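Local coordinates for CalsepRRP (Calystegia sepium, PDB 1JY5), which is of uncertain function but is related to the RNase T2 ribonucleases, enzymes that cleave RNA, whose fold it shares, at residues G39-P47 / S76-C84; G60-I68 / G114-T122. All blocks are in the same frame, centred on the assembly; numbering follows the deposited sequence.

After strand 7-14 and helix 15-18 comes strand 40-48, where segment 39-47 meets the end of helix 72-78 and the loop after it. Contact 1 thus closes a loop of 28 residues. Within it lies segment 60-68, which finds its partner only at segment 114-122, so contact 2 closes a second loop, of 45 residues, and the two connections cross rather than nest. Their centres are about 16 Å apart, yet they touch: Trp79 of contact 1 packs on Phe120 and Tyr119 of contact 2, and Leu45 O probably accepts a hydrogen bond from Tyr119 OH. Together they join the antiparallel sheet, the end of helix 72-78 and the turn after it, the preceding loop and helix 116-129.

Contact 1: G39-P47 / S76-C84; sequences GFTIKGLWP and SKYWPSYSC
Ile42 presses its CG2 methyl onto the indole of Trp79, 3.5 Å from the centroid of the six-membered ring and only 11° off its normal, a CH-pi contact. With CG2 anti to the backbone N, this branch covers the ring, while CG1 lies near Tyr78 O. The backbone is held just as closely: Ile42 N donates to Tyr78 O over 2.7 Å with a nearly straight N-H...O angle of 172°, joining the strand to the C-terminal end of helix 72-78 just where Trp79 leaves helical geometry. Gly44 CA comes to 3.7 Å from Trp79 CZ2. Leu98 and Glu101 of helix 97-106 and Thr123 of helix 116-129 also pack on the indole, making this the dense half of the contact.

The other half is polar and watered. Thr41 OG1 and Tyr82 OH share a hydrogen bond of 2.7 Å, the threonine oxygen lying in the tyrosine plane at the ring edge. One water lies 2.6 Å from Thr41 OG1 and is placed to donate to Ile42 O and Pro80 O, though not necessarily to both at once. A second donates to Lys43 O and accepts from Trp79 NE1 over 3.1 Å, in the indole plane. The side chain of Lys43 starts away from segment 76-84, and the residue is exposed to solvent.

Opposite the single residue Ala11 of strand 7-14 stand two, Lys43 and Gly44: a classic beta bulge. The sequence FTIKGLWP matches the first conserved active-site motif of the RNase T2 family, in which active relatives carry a catalytic histidine at the position Lys43 takes here.

Contact 2: G60-I68 / G114-T122; sequences GAKYDQNEI and GNQYEYFST. Unlike the reference sequence in segment 60-68: Gln65 (reference Glu).
Gln116 reaches across from the first turn of helix 116-129 and lays its amide against the backbone of residues 62-64. Extended beyond CG (chi2 171°), the chain carries OE1 to Asp64 N; the bond is 2.7 Å long, with an N-H...O angle of 166° and the donor tilted slightly from the carbonyl plane. NE2 lies 2.9 Å from Lys62 O, so both ends of the amide face main-chain atoms. Tyr63 crosses the glutamine at about a right angle, ring and amide planes 37° apart. Glu67 crosses it too, its CG 4.1 Å from Gln116 NE2. With an alanine here, Asp64 N would probably lose its acceptor and a gap would open beside Tyr63 and Glu67.

Farther along the helix, Phe120 packs on Ile68 and Tyr63 in an apolar patch. Its ring is sandwiched: Ile68 CD1 stands over one face, offset toward the rim, and Tyr119 CD2 over the opposite one. Ile68 CG2 also touches Phe120 CD1 at 3.8 Å, while Phe120 CE1 meets Tyr63 at its ring edge. Tyr117, next to Gln116, instead offers an edge to a backbone carbonyl, its CD1 3.4 Å from Glu67 O.

Each segment has its own turn or cap: Asp64 OD2 accepts from Asn66 N in an Asx turn, and Asn115 OD1 accepts from Glu118 N over 2.8 Å as the helix N-cap. Around the contact, Trp102 of helix 97-106 touches both Tyr63 and Gln116, and Leu75 of helix 72-78 packs on Ile68 and Phe120, so the loop runs beside three helices.

Contact 1: G39-P47 / S76-C84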
ATOM      1  N   GLY A  39       1.409  -8.676  -8.709  1.00 24.09           N
ATOM      2  CA  GLY A  39       2.108  -8.583  -7.439  1.00 18.85           C
ATOM      3  C   GLY A  39       1.641  -7.395  -6.623  1.00 18.26           C
ATOM      4  O   GLY A  39       0.667  -6.735  -6.981  1.00 16.55           O
ATOM      5  N   PHE A  40       2.332  -7.114  -5.522  1.00 16.59           N
ATOM      6  CA  PHE A  40       1.950  -5.987  -4.675  1.00 16.82           C
ATOM      7  C   PHE A  40       2.489  -4.656  -5.169  1.00 16.00           C
ATOM      8  O   PHE A  40       3.644  -4.562  -5.576  1.00 16.03           O
ATOM      9  CB  PHE A  40       2.451  -6.180  -3.234  1.00 16.90           C
ATOM     10  CG  PHE A  40       1.668  -7.179  -2.441  1.00 19.61           C
ATOM     11  CD1 PHE A  40       2.189  -8.443  -2.178  1.00 20.95           C
ATOM     12  CD2 PHE A  40       0.405  -6.858  -1.957  1.00 18.51           C
ATOM     13  CE1 PHE A  40       1.463  -9.376  -1.441  1.00 18.16           C
ATOM     14  CE2 PHE A  40      -0.332  -7.782  -1.220  1.00 20.08           C
ATOM     15  CZ  PHE A  40       0.201  -9.045  -0.961  1.00 20.17           C
ATOM     16  N   THR A  41       1.639  -3.633  -5.146  1.00 16.25           N
ATOM     17  CA  THR A  41       2.050  -2.281  -5.506  1.00 14.55           C
ATOM     18  C   THR A  41       1.630  -1.410  -4.327  1.00 15.28           C
ATOM     19  O   THR A  41       0.861  -1.840  -3.464  1.00 14.51           O
ATOM     20  CB  THR A  41       1.379  -1.736  -6.807  1.00 15.82           C
ATOM     21  OG1 THR A  41      -0.046  -1.784  -6.678  1.00 14.75           O
ATOM     22  CG2 THR A  41       1.827  -2.536  -8.021  1.00 15.76           C
ATOM     23  N   ILE A  42       2.130  -0.185  -4.286  1.00 14.81           N
ATOM     24  CA  ILE A  42       1.815   0.706  -3.177  1.00 13.81           C
ATOM     25  C   ILE A  42       0.407   1.282  -3.185  1.00 13.52           C
ATOM     26  O   ILE A  42      -0.052   1.843  -4.180  1.00 13.79           O
ATOM     27  CB  ILE A  42       2.808   1.894  -3.116  1.00 14.44           C
ATOM     28  CG1 ILE A  42       4.244   1.364  -2.999  1.00 11.67           C
ATOM     29  CG2 ILE A  42       2.489   2.771  -1.905  1.00 12.47           C
ATOM     30  CD1 ILE A  42       5.313   2.429  -3.191  1.00 12.88           C
ATOM     31  N   LYS A  43      -0.285   1.110  -2.068  1.00 13.08           N
ATOM     32  CA  LYS A  43      -1.602   1.692  -1.903  1.00 12.21           C
ATOM     33  C   LYS A  43      -1.284   3.046  -1.258  1.00 13.51           C
ATOM     34  O   LYS A  43      -1.718   4.103  -1.736  1.00 12.22           O
ATOM     35  CB  LYS A  43      -2.458   0.841  -0.967  1.00 15.46           C
ATOM     36  CG  LYS A  43      -3.764   1.491  -0.562  1.00 16.49           C
ATOM     37  CD  LYS A  43      -4.629   1.810  -1.764  1.00 22.99           C
ATOM     38  CE  LYS A  43      -5.891   2.508  -1.308  1.00 27.78           C
ATOM     39  NZ  LYS A  43      -6.771   2.883  -2.442  1.00 30.03           N
ATOM     40  N   GLY A  44      -0.509   3.006  -0.173  1.00 13.23           N
ATOM     41  CA  GLY A  44      -0.117   4.236   0.498  1.00 12.72           C
ATOM     42  C   GLY A  44       0.770   4.059   1.719  1.00 13.68           C
ATOM     43  O   GLY A  44       1.046   2.938   2.132  1.00 10.04           O
ATOM     44  N   LEU A  45       1.246   5.176   2.274  1.00 14.34           N
ATOM     45  CA  LEU A  45       2.058   5.166   3.493  1.00 11.69           C
ATOM     46  C   LEU A  45       1.208   6.044   4.390  1.00 10.41           C
ATOM     47  O   LEU A  45       1.071   7.244   4.150  1.00  9.92           O
ATOM     48  CB  LEU A  45       3.436   5.813   3.280  1.00 11.62           C
ATOM     49  CG  LEU A  45       4.302   5.912   4.555  1.00 12.45           C
ATOM     50  CD1 LEU A  45       4.590   4.519   5.118  1.00 11.66           C
ATOM     51  CD2 LEU A  45       5.616   6.616   4.226  1.00 14.80           C
ATOM     52  N   TRP A  46       0.618   5.449   5.414  1.00  9.47           N
ATOM     53  CA  TRP A  46      -0.268   6.209   6.272  1.00 10.62           C
ATOM     54  C   TRP A  46       0.191   6.554   7.689  1.00 10.54           C
ATOM     55  O   TRP A  46       0.518   5.665   8.476  1.00 12.33           O
ATOM     56  CB  TRP A  46      -1.617   5.478   6.387  1.00  8.85           C
ATOM     57  CG  TRP A  46      -2.237   5.028   5.083  1.00 13.15           C
ATOM     58  CD1 TRP A  46      -2.174   5.664   3.876  1.00 11.56           C
ATOM     59  CD2 TRP A  46      -3.074   3.877   4.887  1.00 14.75           C
ATOM     60  NE1 TRP A  46      -2.924   4.981   2.940  1.00 13.89           N
ATOM     61  CE2 TRP A  46      -3.484   3.881   3.534  1.00 14.31           C
ATOM     62  CE3 TRP A  46      -3.517   2.842   5.725  1.00 15.10           C
ATOM     63  CZ2 TRP A  46      -4.317   2.894   2.996  1.00 16.46           C
ATOM     64  CZ3 TRP A  46      -4.352   1.853   5.184  1.00 18.27           C
ATOM     65  CH2 TRP A  46      -4.738   1.893   3.833  1.00 14.84           C
ATOM     66  N   PRO A  47       0.256   7.859   8.018  1.00 11.56           N
ATOM     67  CA  PRO A  47       0.659   8.218   9.382  1.00 11.77           C
ATOM     68  C   PRO A  47      -0.596   7.822  10.165  1.00 12.06           C
ATOM     69  O   PRO A  47      -1.702   8.246   9.814  1.00 15.04           O
ATOM     70  CB  PRO A  47       0.828   9.737   9.312  1.00 12.32           C
ATOM     71  CG  PRO A  47       1.251   9.967   7.887  1.00 14.37           C
ATOM     72  CD  PRO A  47       0.304   9.037   7.133  1.00 11.83           C
ATOM     73  N   SER A  76       4.800   5.461 -11.296  1.00 19.61           N
ATOM     74  CA  SER A  76       3.896   4.991 -12.332  1.00 22.53           C
ATOM     75  C   SER A  76       3.857   3.472 -12.346  1.00 20.83           C
ATOM     76  O   SER A  76       2.827   2.866 -12.637  1.00 22.73           O
ATOM     77  CB  SER A  76       4.343   5.495 -13.702  1.00 24.33           C
ATOM     78  OG  SER A  76       3.551   4.911 -14.724  1.00 30.49           O
ATOM     79  N   LYS A  77       4.981   2.853 -12.014  1.00 20.83           N
ATOM     80  CA  LYS A  77       5.054   1.405 -12.025  1.00 20.06           C
ATOM     81  C   LYS A  77       4.749   0.729 -10.698  1.00 19.05           C
ATOM     82  O   LYS A  77       4.103  -0.320 -10.665  1.00 19.13           O
ATOM     83  CB  LYS A  77       6.438   0.969 -12.517  1.00 23.46           C
ATOM     84  CG  LYS A  77       6.618  -0.535 -12.642  1.00 26.25           C
ATOM     85  CD  LYS A  77       7.977  -0.857 -13.249  1.00 28.90           C
ATOM     86  CE  LYS A  77       8.246  -2.350 -13.250  1.00 32.39           C
ATOM     87  NZ  LYS A  77       7.241  -3.095 -14.060  1.00 36.19           N
ATOM     88  N   TYR A  78       5.194   1.328  -9.599  1.00 16.83           N
ATOM     89  CA  TYR A  78       4.991   0.713  -8.291  1.00 16.19           C
ATOM     90  C   TYR A  78       3.910   1.327  -7.416  1.00 15.70           C
ATOM     91  O   TYR A  78       3.569   0.780  -6.367  1.00 14.80           O
ATOM     92  CB  TYR A  78       6.329   0.681  -7.559  1.00 16.55           C
ATOM     93  CG  TYR A  78       7.387  -0.028  -8.374  1.00 16.68           C
ATOM     94  CD1 TYR A  78       8.395   0.682  -9.018  1.00 19.86           C
ATOM     95  CD2 TYR A  78       7.351  -1.411  -8.531  1.00 18.84           C
ATOM     96  CE1 TYR A  78       9.347   0.029  -9.802  1.00 20.01           C
ATOM     97  CE2 TYR A  78       8.293  -2.074  -9.310  1.00 19.87           C
ATOM     98  CZ  TYR A  78       9.289  -1.348  -9.941  1.00 21.03           C
ATOM     99  OH  TYR A  78      10.227  -2.009 -10.701  1.00 23.93           O
ATOM    100  N   TRP A  79       3.376   2.463  -7.851  1.00 15.64           N
ATOM    101  CA  TRP A  79       2.301   3.132  -7.124  1.00 15.32           C
ATOM    102  C   TRP A  79       1.200   3.510  -8.125  1.00 15.48           C
ATOM    103  O   TRP A  79       0.723   4.641  -8.139  1.00 14.13           O
ATOM    104  CB  TRP A  79       2.825   4.398  -6.439  1.00 14.74           C
ATOM    105  CG  TRP A  79       1.946   4.889  -5.319  1.00 14.07           C
ATOM    106  CD1 TRP A  79       0.586   4.842  -5.262  1.00 14.38           C
ATOM    107  CD2 TRP A  79       2.376   5.512  -4.104  1.00 13.83           C
ATOM    108  NE1 TRP A  79       0.138   5.393  -4.085  1.00 16.04           N
ATOM    109  CE2 TRP A  79       1.216   5.813  -3.355  1.00 15.27           C
ATOM    110  CE3 TRP A  79       3.628   5.842  -3.575  1.00 14.97           C
ATOM    111  CZ2 TRP A  79       1.272   6.435  -2.100  1.00 15.63           C
ATOM    112  CZ3 TRP A  79       3.685   6.460  -2.330  1.00 16.01           C
ATOM    113  CH2 TRP A  79       2.510   6.749  -1.606  1.00 14.69           C
ATOM    114  N   PRO A  80       0.784   2.564  -8.982  1.00 18.10           N
ATOM    115  CA  PRO A  80      -0.264   2.873  -9.964  1.00 18.23           C
ATOM    116  C   PRO A  80      -1.678   2.890  -9.390  1.00 18.68           C
ATOM    117  O   PRO A  80      -1.914   2.470  -8.260  1.00 15.85           O
ATOM    118  CB  PRO A  80      -0.130   1.749 -10.996  1.00 18.21           C
ATOM    119  CG  PRO A  80       1.203   1.115 -10.705  1.00 24.77           C
ATOM    120  CD  PRO A  80       1.329   1.218  -9.220  1.00 16.03           C
ATOM    121  N   SER A  81      -2.611   3.368 -10.204  1.00 19.30           N
ATOM    122  CA  SER A  81      -4.020   3.407  -9.851  1.00 23.55           C
ATOM    123  C   SER A  81      -4.661   2.256 -10.636  1.00 25.38           C
ATOM    124  O   SER A  81      -4.193   1.919 -11.727  1.00 24.31           O
ATOM    125  CB  SER A  81      -4.628   4.742 -10.284  1.00 24.38           C
ATOM    126  OG  SER A  81      -6.002   4.808  -9.956  1.00 30.37           O
ATOM    127  N   TYR A  82      -5.708   1.640 -10.089  1.00 28.09           N
ATOM    128  CA  TYR A  82      -6.380   0.537 -10.782  1.00 32.03           C
ATOM    129  C   TYR A  82      -7.836   0.865 -11.114  1.00 35.76           C
ATOM    130  O   TYR A  82      -8.713   0.003 -11.017  1.00 36.42           O
ATOM    131  CB  TYR A  82      -6.338  -0.752  -9.945  1.00 31.35           C
ATOM    132  CG  TYR A  82      -4.948  -1.287  -9.692  1.00 30.27           C
ATOM    133  CD1 TYR A  82      -4.253  -0.949  -8.534  1.00 28.63           C
ATOM    134  CD2 TYR A  82      -4.309  -2.094 -10.635  1.00 30.09           C
ATOM    135  CE1 TYR A  82      -2.955  -1.396  -8.316  1.00 27.88           C
ATOM    136  CE2 TYR A  82      -3.005  -2.546 -10.429  1.00 30.19           C
ATOM    137  CZ  TYR A  82      -2.333  -2.189  -9.263  1.00 29.21           C
ATOM    138  OH  TYR A  82      -1.037  -2.610  -9.059  1.00 27.17           O
ATOM    139  N   SER A  83      -8.082   2.109 -11.518  1.00 38.72           N
ATOM    140  CA  SER A  83      -9.427   2.559 -11.857  1.00 41.72           C
ATOM    141  C   SER A  83      -9.338   3.836 -12.693  1.00 42.89           C
ATOM    142  O   SER A  83      -8.306   4.510 -12.692  1.00 42.86           O
ATOM    143  CB  SER A  83     -10.216   2.831 -10.573  1.00 42.57           C
ATOM    144  OG  SER A  83     -11.595   3.022 -10.842  1.00 46.02           O
ATOM    145  N   CYS A  84     -10.413   4.163 -13.410  1.00 43.51           N
ATOM    146  CA  CYS A  84     -10.438   5.363 -14.242  1.00 43.57           C
ATOM    147  C   CYS A  84     -11.202   6.527 -13.621  1.00 43.82           C
ATOM    148  O   CYS A  84     -10.849   7.689 -13.830  1.00 45.58           O
ATOM    149  CB  CYS A  84     -11.010   5.039 -15.630  1.00 43.60           C
ATOM    150  SG  CYS A  84      -9.975   3.830 -16.505  1.00 44.46           S
TER
HETATM  151  O   HOH W   1      -0.748   0.743  -6.464  1.00 16.18           O
HETATM  152  O   HOH W   2      -2.903   4.743  -3.945  1.00 19.54           O

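Contact 2: G60-I68 / G114-T122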
ATOM      1  N   GLY A  60      -0.020  21.573   4.821  1.00 18.50           N
ATOM      2  CA  GLY A  60       1.154  21.215   4.051  1.00 17.91           C
ATOM      3  C   GLY A  60       1.015  21.756   2.653  1.00 18.66           C
ATOM      4  O   GLY A  60      -0.076  22.154   2.247  1.00 18.72           O
ATOM      5  N   ALA A  61       2.116  21.780   1.914  1.00 19.52           N
ATOM      6  CA  ALA A  61       2.090  22.286   0.552  1.00 21.06           C
ATOM      7  C   ALA A  61       1.147  21.438  -0.290  1.00 20.40           C
ATOM      8  O   ALA A  61       0.994  20.240  -0.053  1.00 21.93           O
ATOM      9  CB  ALA A  61       3.505  22.256  -0.045  1.00 18.66           C
ATOM     10  N   LYS A  62       0.507  22.060  -1.272  1.00 20.34           N
ATOM     11  CA  LYS A  62      -0.406  21.331  -2.141  1.00 21.01           C
ATOM     12  C   LYS A  62       0.397  20.373  -3.021  1.00 18.98           C
ATOM     13  O   LYS A  62       1.599  20.559  -3.222  1.00 16.14           O
ATOM     14  CB  LYS A  62      -1.197  22.314  -3.014  1.00 24.68           C
ATOM     15  CG  LYS A  62      -0.321  23.196  -3.881  1.00 31.46           C
ATOM     16  CD  LYS A  62      -1.059  24.434  -4.381  1.00 37.31           C
ATOM     17  CE  LYS A  62      -0.141  25.310  -5.234  1.00 38.36           C
ATOM     18  NZ  LYS A  62       1.148  25.634  -4.549  1.00 39.68           N
ATOM     19  N   TYR A  63      -0.270  19.347  -3.537  1.00 17.54           N
ATOM     20  CA  TYR A  63       0.388  18.371  -4.399  1.00 16.52           C
ATOM     21  C   TYR A  63       1.083  19.080  -5.552  1.00 16.69           C
ATOM     22  O   TYR A  63       0.457  19.864  -6.263  1.00 18.98           O
ATOM     23  CB  TYR A  63      -0.630  17.394  -4.978  1.00 15.54           C
ATOM     24  CG  TYR A  63       0.004  16.387  -5.905  1.00 15.83           C
ATOM     25  CD1 TYR A  63       0.936  15.468  -5.418  1.00 13.72           C
ATOM     26  CD2 TYR A  63      -0.313  16.356  -7.269  1.00 14.48           C
ATOM     27  CE1 TYR A  63       1.538  14.542  -6.259  1.00 16.36           C
ATOM     28  CE2 TYR A  63       0.286  15.428  -8.128  1.00 14.63           C
ATOM     29  CZ  TYR A  63       1.210  14.523  -7.609  1.00 15.30           C
ATOM     30  OH  TYR A  63       1.800  13.586  -8.426  1.00 16.55           O
ATOM     31  N   ASP A  64       2.366  18.802  -5.748  1.00 15.58           N
ATOM     32  CA  ASP A  64       3.123  19.431  -6.830  1.00 15.65           C
ATOM     33  C   ASP A  64       3.941  18.382  -7.578  1.00 14.80           C
ATOM     34  O   ASP A  64       5.040  18.019  -7.154  1.00 14.61           O
ATOM     35  CB  ASP A  64       4.042  20.519  -6.259  1.00 13.67           C
ATOM     36  CG  ASP A  64       4.921  21.167  -7.319  1.00 16.71           C
ATOM     37  OD1 ASP A  64       5.806  21.958  -6.940  1.00 18.57           O
ATOM     38  OD2 ASP A  64       4.728  20.895  -8.523  1.00 16.77           O
ATOM     39  N   GLN A  65       3.401  17.898  -8.695  1.00 15.26           N
ATOM     40  CA  GLN A  65       4.083  16.882  -9.493  1.00 14.18           C
ATOM     41  C   GLN A  65       5.529  17.236  -9.817  1.00 14.25           C
ATOM     42  O   GLN A  65       6.355  16.344 -10.026  1.00 12.82           O
ATOM     43  CB  GLN A  65       3.309  16.607 -10.792  1.00 14.81           C
ATOM     44  CG  GLN A  65       3.133  17.807 -11.721  1.00 15.18           C
ATOM     45  CD  GLN A  65       4.320  18.028 -12.655  1.00 16.34           C
ATOM     46  OE1 GLN A  65       5.152  17.139 -12.849  1.00 15.99           O
ATOM     47  NE2 GLN A  65       4.388  19.217 -13.252  1.00 15.78           N
ATOM     48  N   ASN A  66       5.850  18.526  -9.859  1.00 14.38           N
ATOM     49  CA  ASN A  66       7.224  18.930 -10.163  1.00 15.07           C
ATOM     50  C   ASN A  66       8.183  18.427  -9.097  1.00 15.13           C
ATOM     51  O   ASN A  66       9.310  18.036  -9.394  1.00 12.23           O
ATOM     52  CB  ASN A  66       7.331  20.448 -10.249  1.00 15.78           C
ATOM     53  CG  ASN A  66       6.676  20.997 -11.491  1.00 16.85           C
ATOM     54  OD1 ASN A  66       7.184  20.825 -12.600  1.00 18.18           O
ATOM     55  ND2 ASN A  66       5.535  21.648 -11.318  1.00 16.12           N
ATOM     56  N   GLU A  67       7.714  18.442  -7.854  1.00 13.86           N
ATOM     57  CA  GLU A  67       8.503  18.011  -6.706  1.00 17.17           C
ATOM     58  C   GLU A  67       8.930  16.553  -6.772  1.00 15.71           C
ATOM     59  O   GLU A  67       9.968  16.172  -6.222  1.00 15.01           O
ATOM     60  CB  GLU A  67       7.696  18.214  -5.429  1.00 22.01           C
ATOM     61  CG  GLU A  67       7.261  19.635  -5.182  1.00 29.50           C
ATOM     62  CD  GLU A  67       8.339  20.449  -4.527  1.00 34.78           C
ATOM     63  OE1 GLU A  67       9.396  20.656  -5.160  1.00 35.94           O
ATOM     64  OE2 GLU A  67       8.135  20.873  -3.368  1.00 38.40           O
ATOM     65  N   ILE A  68       8.121  15.731  -7.430  1.00 14.70           N
ATOM     66  CA  ILE A  68       8.421  14.314  -7.520  1.00 14.46           C
ATOM     67  C   ILE A  68       8.666  13.826  -8.942  1.00 14.69           C
ATOM     68  O   ILE A  68       8.582  12.626  -9.207  1.00 15.29           O
ATOM     69  CB  ILE A  68       7.278  13.470  -6.885  1.00 15.13           C
ATOM     70  CG1 ILE A  68       5.940  13.797  -7.565  1.00 15.02           C
ATOM     71  CG2 ILE A  68       7.209  13.734  -5.388  1.00 14.06           C
ATOM     72  CD1 ILE A  68       4.761  12.992  -7.046  1.00 14.15           C
ATOM     73  N   GLY A 114       9.469  15.785   5.836  1.00 15.55           N
ATOM     74  CA  GLY A 114       9.213  17.204   5.645  1.00 16.63           C
ATOM     75  C   GLY A 114       8.579  17.750   4.388  1.00 17.38           C
ATOM     76  O   GLY A 114       8.134  18.901   4.380  1.00 17.29           O
ATOM     77  N   ASN A 115       8.533  16.960   3.325  1.00 16.11           N
ATOM     78  CA  ASN A 115       7.936  17.431   2.079  1.00 15.09           C
ATOM     79  C   ASN A 115       7.481  16.250   1.234  1.00 15.31           C
ATOM     80  O   ASN A 115       7.727  15.101   1.586  1.00 14.10           O
ATOM     81  CB  ASN A 115       8.938  18.302   1.303  1.00 15.12           C
ATOM     82  CG  ASN A 115      10.219  17.562   0.962  1.00 15.53           C
ATOM     83  OD1 ASN A 115      10.182  16.443   0.453  1.00 15.05           O
ATOM     84  ND2 ASN A 115      11.363  18.196   1.225  1.00 16.16           N
ATOM     85  N   GLN A 116       6.799  16.551   0.136  1.00 13.83           N
ATOM     86  CA  GLN A 116       6.268  15.548  -0.785  1.00 15.75           C
ATOM     87  C   GLN A 116       7.278  14.563  -1.310  1.00 14.23           C
ATOM     88  O   GLN A 116       7.002  13.365  -1.386  1.00 14.78           O
ATOM     89  CB  GLN A 116       5.656  16.226  -1.991  1.00 14.38           C
ATOM     90  CG  GLN A 116       4.531  17.116  -1.670  1.00 21.63           C
ATOM     91  CD  GLN A 116       4.117  17.915  -2.871  1.00 16.99           C
ATOM     92  OE1 GLN A 116       3.835  17.361  -3.934  1.00 16.17           O
ATOM     93  NE2 GLN A 116       4.075  19.226  -2.713  1.00 18.48           N
ATOM     94  N   TYR A 117       8.433  15.075  -1.722  1.00 13.69           N
ATOM     95  CA  TYR A 117       9.467  14.213  -2.260  1.00 12.54           C
ATOM     96  C   TYR A 117       9.904  13.209  -1.215  1.00 12.75           C
ATOM     97  O   TYR A 117      10.055  12.022  -1.512  1.00 10.93           O
ATOM     98  CB  TYR A 117      10.690  15.006  -2.712  1.00 12.29           C
ATOM     99  CG  TYR A 117      11.749  14.098  -3.290  1.00 14.39           C
ATOM    100  CD1 TYR A 117      11.678  13.677  -4.622  1.00 13.56           C
ATOM    101  CD2 TYR A 117      12.761  13.568  -2.484  1.00 13.25           C
ATOM    102  CE1 TYR A 117      12.584  12.746  -5.133  1.00 14.25           C
ATOM    103  CE2 TYR A 117      13.672  12.632  -2.987  1.00 13.15           C
ATOM    104  CZ  TYR A 117      13.572  12.224  -4.315  1.00 14.56           C
ATOM    105  OH  TYR A 117      14.440  11.281  -4.828  1.00 13.91           O
ATOM    106  N   GLU A 118      10.126  13.681   0.007  1.00 12.99           N
ATOM    107  CA  GLU A 118      10.555  12.777   1.066  1.00 14.33           C
ATOM    108  C   GLU A 118       9.451  11.770   1.353  1.00 14.04           C
ATOM    109  O   GLU A 118       9.724  10.594   1.597  1.00 12.94           O
ATOM    110  CB  GLU A 118      10.926  13.563   2.332  1.00 13.82           C
ATOM    111  CG  GLU A 118      12.007  14.614   2.067  1.00 16.88           C
ATOM    112  CD  GLU A 118      12.597  15.233   3.326  1.00 16.73           C
ATOM    113  OE1 GLU A 118      11.987  15.117   4.405  1.00 16.14           O
ATOM    114  OE2 GLU A 118      13.675  15.852   3.223  1.00 19.39           O
ATOM    115  N   TYR A 119       8.201  12.220   1.306  1.00 13.45           N
ATOM    116  CA  TYR A 119       7.093  11.304   1.561  1.00 14.31           C
ATOM    117  C   TYR A 119       7.058  10.161   0.537  1.00 13.39           C
ATOM    118  O   TYR A 119       7.094   8.985   0.910  1.00 12.04           O
ATOM    119  CB  TYR A 119       5.755  12.050   1.536  1.00 13.00           C
ATOM    120  CG  TYR A 119       4.555  11.120   1.591  1.00 14.28           C
ATOM    121  CD1 TYR A 119       4.209  10.456   2.773  1.00 12.67           C
ATOM    122  CD2 TYR A 119       3.788  10.884   0.452  1.00 10.33           C
ATOM    123  CE1 TYR A 119       3.124   9.577   2.814  1.00 12.53           C
ATOM    124  CE2 TYR A 119       2.707  10.009   0.478  1.00 13.38           C
ATOM    125  CZ  TYR A 119       2.380   9.359   1.662  1.00 14.36           C
ATOM    126  OH  TYR A 119       1.317   8.493   1.686  1.00 12.70           O
ATOM    127  N   PHE A 120       7.001  10.503  -0.750  1.00 13.24           N
ATOM    128  CA  PHE A 120       6.934   9.484  -1.796  1.00 13.73           C
ATOM    129  C   PHE A 120       8.193   8.618  -1.948  1.00 11.89           C
ATOM    130  O   PHE A 120       8.093   7.400  -2.142  1.00 10.32           O
ATOM    131  CB  PHE A 120       6.565  10.124  -3.146  1.00 13.20           C
ATOM    132  CG  PHE A 120       5.131  10.588  -3.226  1.00 15.32           C
ATOM    133  CD1 PHE A 120       4.799  11.927  -3.031  1.00 14.17           C
ATOM    134  CD2 PHE A 120       4.104   9.675  -3.459  1.00 15.91           C
ATOM    135  CE1 PHE A 120       3.464  12.349  -3.061  1.00 14.39           C
ATOM    136  CE2 PHE A 120       2.767  10.087  -3.490  1.00 15.88           C
ATOM    137  CZ  PHE A 120       2.447  11.428  -3.290  1.00 13.77           C
ATOM    138  N   SER A 121       9.369   9.238  -1.865  1.00 12.53           N
ATOM    139  CA  SER A 121      10.627   8.499  -1.988  1.00 13.94           C
ATOM    140  C   SER A 121      10.837   7.554  -0.806  1.00 13.79           C
ATOM    141  O   SER A 121      11.356   6.442  -0.963  1.00 14.21           O
ATOM    142  CB  SER A 121      11.819   9.461  -2.102  1.00 12.66           C
ATOM    143  OG  SER A 121      11.922  10.302  -0.973  1.00 14.81           O
ATOM    144  N   THR A 122      10.430   7.987   0.381  1.00 13.29           N
ATOM    145  CA  THR A 122      10.592   7.141   1.553  1.00 13.69           C
ATOM    146  C   THR A 122       9.656   5.938   1.452  1.00 15.19           C
ATOM    147  O   THR A 122      10.020   4.826   1.839  1.00 14.05           O
ATOM    148  CB  THR A 122      10.339   7.942   2.844  1.00 15.48           C
ATOM    149  OG1 THR A 122      11.340   8.965   2.956  1.00 13.27           O
ATOM    150  CG2 THR A 122      10.420   7.036   4.066  1.00 13.40           C
TER